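Local coordinates for protein malic enzyme (Entamoeba histolytica, PDB 3NV9) that probably catalyses the oxidative decarboxylation of malate to pyruvate with a nicotinamide dinucleotide as the electron acceptor, at residues G113-E118 against V133-I137; Q172-Y176 against R269-K273; N208-L212 against I399-I404. One frame throughout, in Å; residues are numbered along the deposited sequence.

Contact 1: residues G113-E118 against V133-I137; sequences GLGVME and VPICI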
loop_
_atom_site.group_PDB
_atom_site.type_symbol
_atom_site.label_atom_id
_atom_site.label_comp_id
_atom_site.label_asym_id
_atom_site.label_seq_id
_atom_site.Cartn_x
_atom_site.Cartn_y
_atom_site.Cartn_z
ATOM N N GLY A 113 7.190 13.798 -0.812
ATOM C CA GLY A 113 6.094 13.700 0.157
ATOM C C GLY A 113 6.066 12.385 0.974
ATOM O O GLY A 113 5.303 12.282 1.920
ATOM N N LEU A 114 6.918 11.412 0.647
ATOM C CA LEU A 114 6.891 10.083 1.282
ATOM C C LEU A 114 7.074 10.096 2.822
ATOM O O LEU A 114 6.453 9.295 3.490
ATOM C CB LEU A 114 7.960 9.177 0.668
ATOM C CG LEU A 114 7.545 8.557 -0.655
ATOM C CD1 LEU A 114 8.785 8.156 -1.437
ATOM C CD2 LEU A 114 6.581 7.341 -0.486
ATOM N N GLY A 115 7.945 10.965 3.352
ATOM C CA GLY A 115 8.193 11.072 4.786
ATOM C C GLY A 115 6.909 11.415 5.471
ATOM O O GLY A 115 6.495 10.742 6.429
ATOM N N VAL A 116 6.227 12.438 4.975
ATOM C CA VAL A 116 4.987 12.920 5.613
ATOM C C VAL A 116 3.835 11.924 5.402
ATOM O O VAL A 116 3.061 11.658 6.334
ATOM C CB VAL A 116 4.619 14.315 5.077
ATOM C CG1 VAL A 116 3.165 14.729 5.457
ATOM C CG2 VAL A 116 5.643 15.360 5.583
ATOM N N MET A 117 3.714 11.345 4.203
ATOM C CA MET A 117 2.571 10.434 3.937
ATOM C C MET A 117 2.754 9.102 4.643
ATOM O O MET A 117 1.781 8.472 5.032
ATOM C CB MET A 117 2.318 10.208 2.423
ATOM C CG MET A 117 2.267 11.483 1.582
ATOM S SD MET A 117 1.097 12.673 2.250
ATOM C CE MET A 117 1.998 14.202 2.010
ATOM N N GLU A 118 4.003 8.680 4.813
ATOM C CA GLU A 118 4.277 7.504 5.666
ATOM C C GLU A 118 3.977 7.750 7.176
ATOM O O GLU A 118 3.507 6.876 7.869
ATOM C CB GLU A 118 5.714 6.980 5.435
ATOM C CG GLU A 118 5.806 5.561 5.806
ATOM C CD GLU A 118 7.161 4.947 5.620
ATOM O OE1 GLU A 118 7.386 3.817 6.156
ATOM O OE2 GLU A 118 7.998 5.583 4.972
ATOM N N VAL A 133 -1.469 3.278 3.280
ATOM C CA VAL A 133 -0.163 3.379 2.725
ATOM C C VAL A 133 0.043 4.724 1.996
ATOM O O VAL A 133 -0.879 5.298 1.463
ATOM C CB VAL A 133 0.215 2.191 1.818
ATOM C CG1 VAL A 133 0.467 0.938 2.651
ATOM C CG2 VAL A 133 -0.761 1.992 0.709
ATOM N N PRO A 134 1.276 5.234 2.013
ATOM C CA PRO A 134 1.506 6.442 1.208
ATOM C C PRO A 134 1.289 6.140 -0.303
ATOM O O PRO A 134 1.671 5.040 -0.793
ATOM C CB PRO A 134 2.960 6.804 1.534
ATOM C CG PRO A 134 3.578 5.543 2.146
ATOM C CD PRO A 134 2.508 4.597 2.510
ATOM N N ILE A 135 0.634 7.064 -1.033
ATOM C CA ILE A 135 0.578 6.981 -2.508
ATOM C C ILE A 135 1.030 8.299 -3.057
ATOM O O ILE A 135 0.224 9.172 -3.261
ATOM C CB ILE A 135 -0.839 6.700 -3.011
ATOM C CG1 ILE A 135 -1.392 5.414 -2.389
ATOM C CG2 ILE A 135 -0.914 6.606 -4.574
ATOM C CD1 ILE A 135 -0.850 4.129 -3.011
ATOM N N CYS A 136 2.338 8.461 -3.226
ATOM C CA CYS A 136 2.950 9.722 -3.754
ATOM C C CYS A 136 3.109 9.647 -5.286
ATOM O O CYS A 136 3.732 8.743 -5.807
ATOM C CB CYS A 136 4.302 9.983 -3.082
ATOM S SG CYS A 136 4.077 10.554 -1.426
ATOM N N ILE A 137 2.493 10.575 -5.998
ATOM C CA ILE A 137 2.413 10.487 -7.452
ATOM C C ILE A 137 2.983 11.714 -8.079
ATOM O O ILE A 137 3.075 12.772 -7.444
ATOM C CB ILE A 137 0.973 10.367 -7.939
ATOM C CG1 ILE A 137 0.202 11.712 -7.725
ATOM C CG2 ILE A 137 0.294 9.121 -7.299
ATOM C CD1 ILE A 137 -1.305 11.696 -8.187
#
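Met117 meets Pro134 where helix 114-128 runs back over strand 131-136, the two short axes approaching to 7.6 Å at 147°, close to antiparallel. No hydrogen bond crosses, and the two are held by van der Waals packing. The strand offers alternate side chains, Pro134 and Cys136, while Val133 and Ile135 face away. CB of Met117 lies 3.6 Å from CB of Pro134, with the proline ring carried on under the backbone N and CA of Glu118. Cys136 SG fits against the Gly113-Leu114 peptide, 3.6 Å from both Gly113 C and Leu114 N, and CG of Met117 closes on the same SG at 3.6 Å. From there the methionine bends at chi2 (-53°) and leads its sulfur away from the strand. Leu114 crosses Pro134 at about a right angle, its CD2 4.2 Å from Pro134 CB. The carboxylate of Glu118 turns to other partners, the backbone N of Lys46 and Ile47 and Leu88 N of the second subunit. This is the return half of a beta-alpha-beta unit: strand 131-136 pairs in parallel with strand 92-97, whose Val95 and Ser97 also touch Met117, while helix 148-158 packs against Ile135 on the face turned from helix 114-128.

Contact 2: residues Q172-Y176 against R269-K273; sequences QPNCY and RFYRK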
loop_
_atom_site.group_PDB
_atom_site.type_symbol
_atom_site.label_atom_id
_atom_site.label_comp_id
_atom_site.label_asym_id
_atom_site.label_seq_id
_atom_site.Cartn_x
_atom_site.Cartn_y
_atom_site.Cartn_z
ATOM N N GLN A 172 -3.419 24.616 -3.699
ATOM C CA GLN A 172 -4.672 25.226 -4.130
ATOM C C GLN A 172 -4.346 26.073 -5.361
ATOM O O GLN A 172 -3.263 26.658 -5.422
ATOM C CB GLN A 172 -5.260 26.121 -3.037
ATOM C CG GLN A 172 -4.438 27.392 -2.786
ATOM C CD GLN A 172 -5.243 28.540 -2.211
ATOM O OE1 GLN A 172 -6.465 28.598 -2.343
ATOM N NE2 GLN A 172 -4.551 29.464 -1.577
ATOM N N PRO A 173 -5.291 26.209 -6.300
ATOM C CA PRO A 173 -6.648 25.735 -6.257
ATOM C C PRO A 173 -6.813 24.323 -6.801
ATOM O O PRO A 173 -7.945 23.820 -6.848
ATOM C CB PRO A 173 -7.380 26.740 -7.144
ATOM C CG PRO A 173 -6.322 27.095 -8.208
ATOM C CD PRO A 173 -5.065 27.152 -7.422
ATOM N N ASN A 174 -5.727 23.672 -7.199
ATOM C CA ASN A 174 -5.844 22.280 -7.631
ATOM C C ASN A 174 -6.598 21.395 -6.587
ATOM O O ASN A 174 -7.535 20.654 -6.938
ATOM C CB ASN A 174 -4.448 21.669 -7.932
ATOM C CG ASN A 174 -3.941 21.950 -9.350
ATOM O OD1 ASN A 174 -4.618 22.579 -10.168
ATOM N ND2 ASN A 174 -2.731 21.467 -9.644
ATOM N N CYS A 175 -6.219 21.482 -5.301
ATOM C CA CYS A 175 -6.875 20.618 -4.292
ATOM C C CYS A 175 -8.425 20.723 -4.317
ATOM O O CYS A 175 -9.127 19.725 -4.110
ATOM C CB CYS A 175 -6.346 20.922 -2.892
ATOM S SG CYS A 175 -6.597 22.635 -2.384
ATOM N N TYR A 176 -8.964 21.894 -4.663
ATOM C CA TYR A 176 -10.443 22.030 -4.714
ATOM C C TYR A 176 -11.081 21.232 -5.842
ATOM O O TYR A 176 -12.027 20.421 -5.641
ATOM C CB TYR A 176 -10.853 23.500 -4.795
ATOM C CG TYR A 176 -10.413 24.341 -3.614
ATOM C CD1 TYR A 176 -10.868 24.042 -2.291
ATOM C CD2 TYR A 176 -9.594 25.439 -3.790
ATOM C CE1 TYR A 176 -10.495 24.828 -1.212
ATOM C CE2 TYR A 176 -9.183 26.205 -2.709
ATOM C CZ TYR A 176 -9.656 25.892 -1.413
ATOM O OH TYR A 176 -9.299 26.698 -0.353
ATOM N N ARG A 269 -12.232 29.147 -9.774
ATOM C CA ARG A 269 -11.499 28.065 -9.175
ATOM C C ARG A 269 -11.397 28.378 -7.695
ATOM O O ARG A 269 -11.290 27.471 -6.870
ATOM C CB ARG A 269 -10.124 27.953 -9.799
ATOM C CG ARG A 269 -10.137 27.238 -11.119
ATOM C CD ARG A 269 -9.025 27.751 -12.004
ATOM N NE ARG A 269 -7.916 28.334 -11.247
ATOM C CZ ARG A 269 -6.870 28.939 -11.807
ATOM N NH1 ARG A 269 -6.801 29.039 -13.134
ATOM N NH2 ARG A 269 -5.895 29.447 -11.053
ATOM N N PHE A 270 -11.476 29.675 -7.379
ATOM C CA PHE A 270 -11.408 30.184 -6.012
ATOM C C PHE A 270 -12.790 30.525 -5.403
ATOM O O PHE A 270 -12.912 31.416 -4.567
ATOM C CB PHE A 270 -10.494 31.403 -5.985
ATOM C CG PHE A 270 -9.008 31.073 -6.068
ATOM C CD1 PHE A 270 -8.311 31.171 -7.294
ATOM C CD2 PHE A 270 -8.286 30.677 -4.923
ATOM C CE1 PHE A 270 -6.907 30.880 -7.359
ATOM C CE2 PHE A 270 -6.882 30.391 -4.985
ATOM C CZ PHE A 270 -6.196 30.497 -6.194
ATOM N N TYR A 271 -13.825 29.818 -5.808
ATOM C CA TYR A 271 -15.165 30.084 -5.295
ATOM C C TYR A 271 -15.264 30.087 -3.728
ATOM O O TYR A 271 -16.004 30.905 -3.162
ATOM C CB TYR A 271 -16.162 29.105 -5.887
ATOM C CG TYR A 271 -16.106 27.703 -5.306
ATOM C CD1 TYR A 271 -16.951 27.315 -4.256
ATOM C CD2 TYR A 271 -15.227 26.747 -5.823
ATOM C CE1 TYR A 271 -16.916 26.021 -3.721
ATOM C CE2 TYR A 271 -15.175 25.452 -5.298
ATOM C CZ TYR A 271 -16.023 25.088 -4.239
ATOM O OH TYR A 271 -15.958 23.782 -3.718
ATOM N N ARG A 272 -14.516 29.198 -3.041
ATOM C CA ARG A 272 -14.539 29.185 -1.577
ATOM C C ARG A 272 -14.065 30.533 -0.986
ATOM O O ARG A 272 -14.659 31.067 -0.047
ATOM C CB ARG A 272 -13.813 27.935 -0.990
ATOM C CG ARG A 272 -13.994 26.636 -1.804
ATOM C CD ARG A 272 -14.317 25.328 -1.013
ATOM N NE ARG A 272 -15.638 25.411 -0.454
ATOM C CZ ARG A 272 -16.485 24.419 -0.169
ATOM N NH1 ARG A 272 -16.230 23.098 -0.344
ATOM N NH2 ARG A 272 -17.659 24.816 0.305
ATOM N N LYS A 273 -13.023 31.129 -1.551
ATOM C CA LYS A 273 -12.623 32.458 -1.066
ATOM C C LYS A 273 -13.721 33.482 -1.397
ATOM O O LYS A 273 -13.963 34.418 -0.619
ATOM C CB LYS A 273 -11.258 32.918 -1.606
ATOM C CG LYS A 273 -10.062 31.990 -1.304
ATOM C CD LYS A 273 -8.776 32.453 -2.051
ATOM C CE LYS A 273 -8.374 33.913 -1.758
ATOM N NZ LYS A 273 -7.138 34.348 -2.487
HETATM O O HOH W 1 -11.032 24.926 -7.879
#
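Pro173, preceded by a cis peptide bond, lies against Phe270, its CB over one face of the ring in a CH-pi contact 4.2 Å from the centroid and 15° off the normal. CD of the same proline reaches Phe270 CZ at 3.7 Å, and CG, which also touches the Phe270 ring, comes 3.6 Å from Arg269 NE. Gln172 OE1 approaches the edge of Phe270, 3.2 Å from CE2, and is buried there without a hydrogen-bonding partner in the model. A second CH-pi contact joins Arg272 to Tyr176: CG stands over one ring face, 4.3 Å from the centroid, and the bends at chi2 and chi3 carry the guanidinium onward, its plane 63° from the ring. Cys175 SG covers the opposite face of Tyr176. Both segments lead into helices, 174-185 of the malic enzyme N-terminal domain and 271-279 of the NAD-binding, Rossmann-type domain, with Phe270 as N-cap of the latter, so the packing bridges the two domains. Away from these rings the fit is looser. Between the backbones a water donates to Arg269 O at 2.7 Å and only weakly to Pro173 O, in place of a direct bond. The exposed Arg269 makes a long, weak ion pair with Asp267.

Contact 3: residues N208-L212 against I399-I404; sequences NALKL and INPDNI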
loop_
_atom_site.group_PDB
_atom_site.type_symbol
_atom_site.label_atom_id
_atom_site.label_comp_id
_atom_site.label_asym_id
_atom_site.label_seq_id
_atom_site.Cartn_x
_atom_site.Cartn_y
_atom_site.Cartn_z
ATOM N N ASN A 208 -12.703 24.648 23.141
ATOM C CA ASN A 208 -12.152 24.659 24.506
ATOM C C ASN A 208 -11.475 25.951 24.946
ATOM O O ASN A 208 -11.670 26.409 26.087
ATOM C CB ASN A 208 -11.243 23.487 24.722
ATOM C CG ASN A 208 -12.025 22.235 24.879
ATOM O OD1 ASN A 208 -13.195 22.293 25.226
ATOM N ND2 ASN A 208 -11.417 21.097 24.613
ATOM N N ALA A 209 -10.694 26.534 24.033
ATOM C CA ALA A 209 -10.156 27.887 24.181
ATOM C C ALA A 209 -11.264 28.876 24.551
ATOM O O ALA A 209 -11.131 29.618 25.510
ATOM C CB ALA A 209 -9.397 28.308 22.897
ATOM N N LEU A 210 -12.373 28.864 23.826
ATOM C CA LEU A 210 -13.499 29.739 24.164
ATOM C C LEU A 210 -14.081 29.496 25.558
ATOM O O LEU A 210 -14.406 30.464 26.256
ATOM C CB LEU A 210 -14.593 29.718 23.101
ATOM C CG LEU A 210 -14.224 30.387 21.779
ATOM C CD1 LEU A 210 -15.376 30.211 20.883
ATOM C CD2 LEU A 210 -13.880 31.882 21.853
ATOM N N LYS A 211 -14.204 28.233 25.967
ATOM C CA LYS A 211 -14.648 27.927 27.327
ATOM C C LYS A 211 -13.684 28.517 28.336
ATOM O O LYS A 211 -14.102 29.137 29.301
ATOM C CB LYS A 211 -14.762 26.418 27.552
ATOM C CG LYS A 211 -16.122 25.875 27.180
ATOM C CD LYS A 211 -16.080 24.431 26.794
ATOM C CE LYS A 211 -17.427 23.978 26.187
ATOM N NZ LYS A 211 -18.356 23.601 27.282
ATOM N N LEU A 212 -12.392 28.313 28.118
ATOM C CA LEU A 212 -11.397 28.835 29.051
ATOM C C LEU A 212 -11.449 30.347 29.226
ATOM O O LEU A 212 -11.212 30.807 30.316
ATOM C CB LEU A 212 -9.977 28.409 28.663
ATOM C CG LEU A 212 -9.745 26.933 28.969
ATOM C CD1 LEU A 212 -8.627 26.266 28.122
ATOM C CD2 LEU A 212 -9.543 26.779 30.494
ATOM N N ILE A 399 -9.081 20.672 31.077
ATOM C CA ILE A 399 -8.419 21.607 30.158
ATOM C C ILE A 399 -7.941 22.876 30.890
ATOM O O ILE A 399 -8.416 23.193 31.990
ATOM C CB ILE A 399 -9.314 22.025 28.981
ATOM C CG1 ILE A 399 -10.671 22.546 29.521
ATOM C CG2 ILE A 399 -9.461 20.846 27.991
ATOM C CD1 ILE A 399 -11.528 23.291 28.477
ATOM N N ASN A 400 -6.974 23.562 30.282
ATOM C CA ASN A 400 -6.362 24.738 30.848
ATOM C C ASN A 400 -5.597 25.454 29.733
ATOM O O ASN A 400 -5.421 24.871 28.668
ATOM C CB ASN A 400 -5.521 24.391 32.082
ATOM C CG ASN A 400 -4.254 23.589 31.762
ATOM O OD1 ASN A 400 -4.149 22.424 32.137
ATOM N ND2 ASN A 400 -3.277 24.214 31.139
ATOM N N PRO A 401 -5.184 26.726 29.938
ATOM C CA PRO A 401 -4.571 27.479 28.860
ATOM C C PRO A 401 -3.440 26.720 28.157
ATOM O O PRO A 401 -3.254 26.901 26.962
ATOM C CB PRO A 401 -4.007 28.714 29.584
ATOM C CG PRO A 401 -4.926 28.915 30.731
ATOM C CD PRO A 401 -5.223 27.517 31.186
ATOM N N ASP A 402 -2.705 25.888 28.883
ATOM C CA ASP A 402 -1.665 25.086 28.289
ATOM C C ASP A 402 -2.055 23.671 27.905
ATOM O O ASP A 402 -1.189 22.849 27.609
ATOM C CB ASP A 402 -0.454 25.009 29.196
ATOM C CG ASP A 402 0.200 26.359 29.396
ATOM O OD1 ASP A 402 0.267 27.203 28.453
ATOM O OD2 ASP A 402 0.642 26.567 30.539
ATOM N N ASN A 403 -3.346 23.374 27.922
ATOM C CA ASN A 403 -3.766 22.082 27.437
ATOM C C ASN A 403 -5.229 22.143 27.066
ATOM O O ASN A 403 -6.081 21.835 27.904
ATOM C CB ASN A 403 -3.484 21.003 28.461
ATOM C CG ASN A 403 -3.732 19.623 27.895
ATOM O OD1 ASN A 403 -4.469 19.480 26.911
ATOM N ND2 ASN A 403 -3.101 18.594 28.486
ATOM N N ILE A 404 -5.508 22.534 25.811
ATOM C CA ILE A 404 -6.881 22.841 25.355
ATOM C C ILE A 404 -7.544 21.745 24.499
ATOM O O ILE A 404 -8.714 21.879 24.123
ATOM C CB ILE A 404 -6.920 24.150 24.508
ATOM C CG1 ILE A 404 -6.182 23.965 23.160
ATOM C CG2 ILE A 404 -6.314 25.382 25.298
ATOM C CD1 ILE A 404 -6.304 25.226 22.252
#
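Leu212 and Asn208, one turn apart on helix 193-213, face a loop of the NAD-binding domain that makes a type I beta turn from Asn400 to Asn403 and passes on to Ile404. The turn is closed by backbone bonds in both directions between Asn400 and Asn403, and Asp402 and Asn403 point away from the helix. Leu212 provides the apolar centre. With CG anti to its carbonyl carbon (chi1 -73°), the side chain projects at the loop and divides its methyls: CD1 comes 3.5 Å from Asn400 C and 3.8 Å from Ile404 CG2, whereas CD2 lies over Asn400 CA and beside Ile399 O, with the ring of Pro401 a little farther off. The isoleucines flank it differently. In Ile399, CG1 sits between the backbone N and the carbonyl carbon (chi1 52°), and the extended chain beyond it sends CD1 to the helix, where it touches Asn208 CB at 3.8 Å and Leu212 CG at 4.1 Å. Ile404 has a similar chi1, but here the CG2 branch meets Leu212 and CD1 runs along to Ala209 CB, 4.4 Å away. Ile345 of strand 345-348 touches Ala209, Leu212 and Ile404 alike, so the sheet backs this apolar group. Asn355 ties the loop by hydrogen bonds to Ile404 N and Pro401 O. Asn208, at the buried end, crosses Ile399 at about a right angle and puts its amide to double use, ND2 also donating to Ala391 O of helix 380-396. Its bond across the contact runs 2.9 Å from Asn208 ND2 to Ile404 O, lying in the amide plane of Asn208 while the nitrogen stands 35° out of the carbonyl plane of Ile404.

Overall arrangement
The three contacts comprise one inside each domain and one between them. Contact 1 belongs to the N-terminal domain and its parallel sheet; contact 3 belongs to the NAD-binding domain, on the opposite side of the chain's centre, with about 33 Å between their centres. Contact 2 ties the N-terminal domain to the NAD-binding domain, its centre about 23 Å from that of contact 1 and about 32 Å from that of contact 3. Along the chain contact 1 closes first, whereas contacts 2 and 3 interleave, since helix 193-213 falls between the two halves of contact 2. That helix also touches Tyr176 through Gln195, so it links the domain junction to the loop of contact 3.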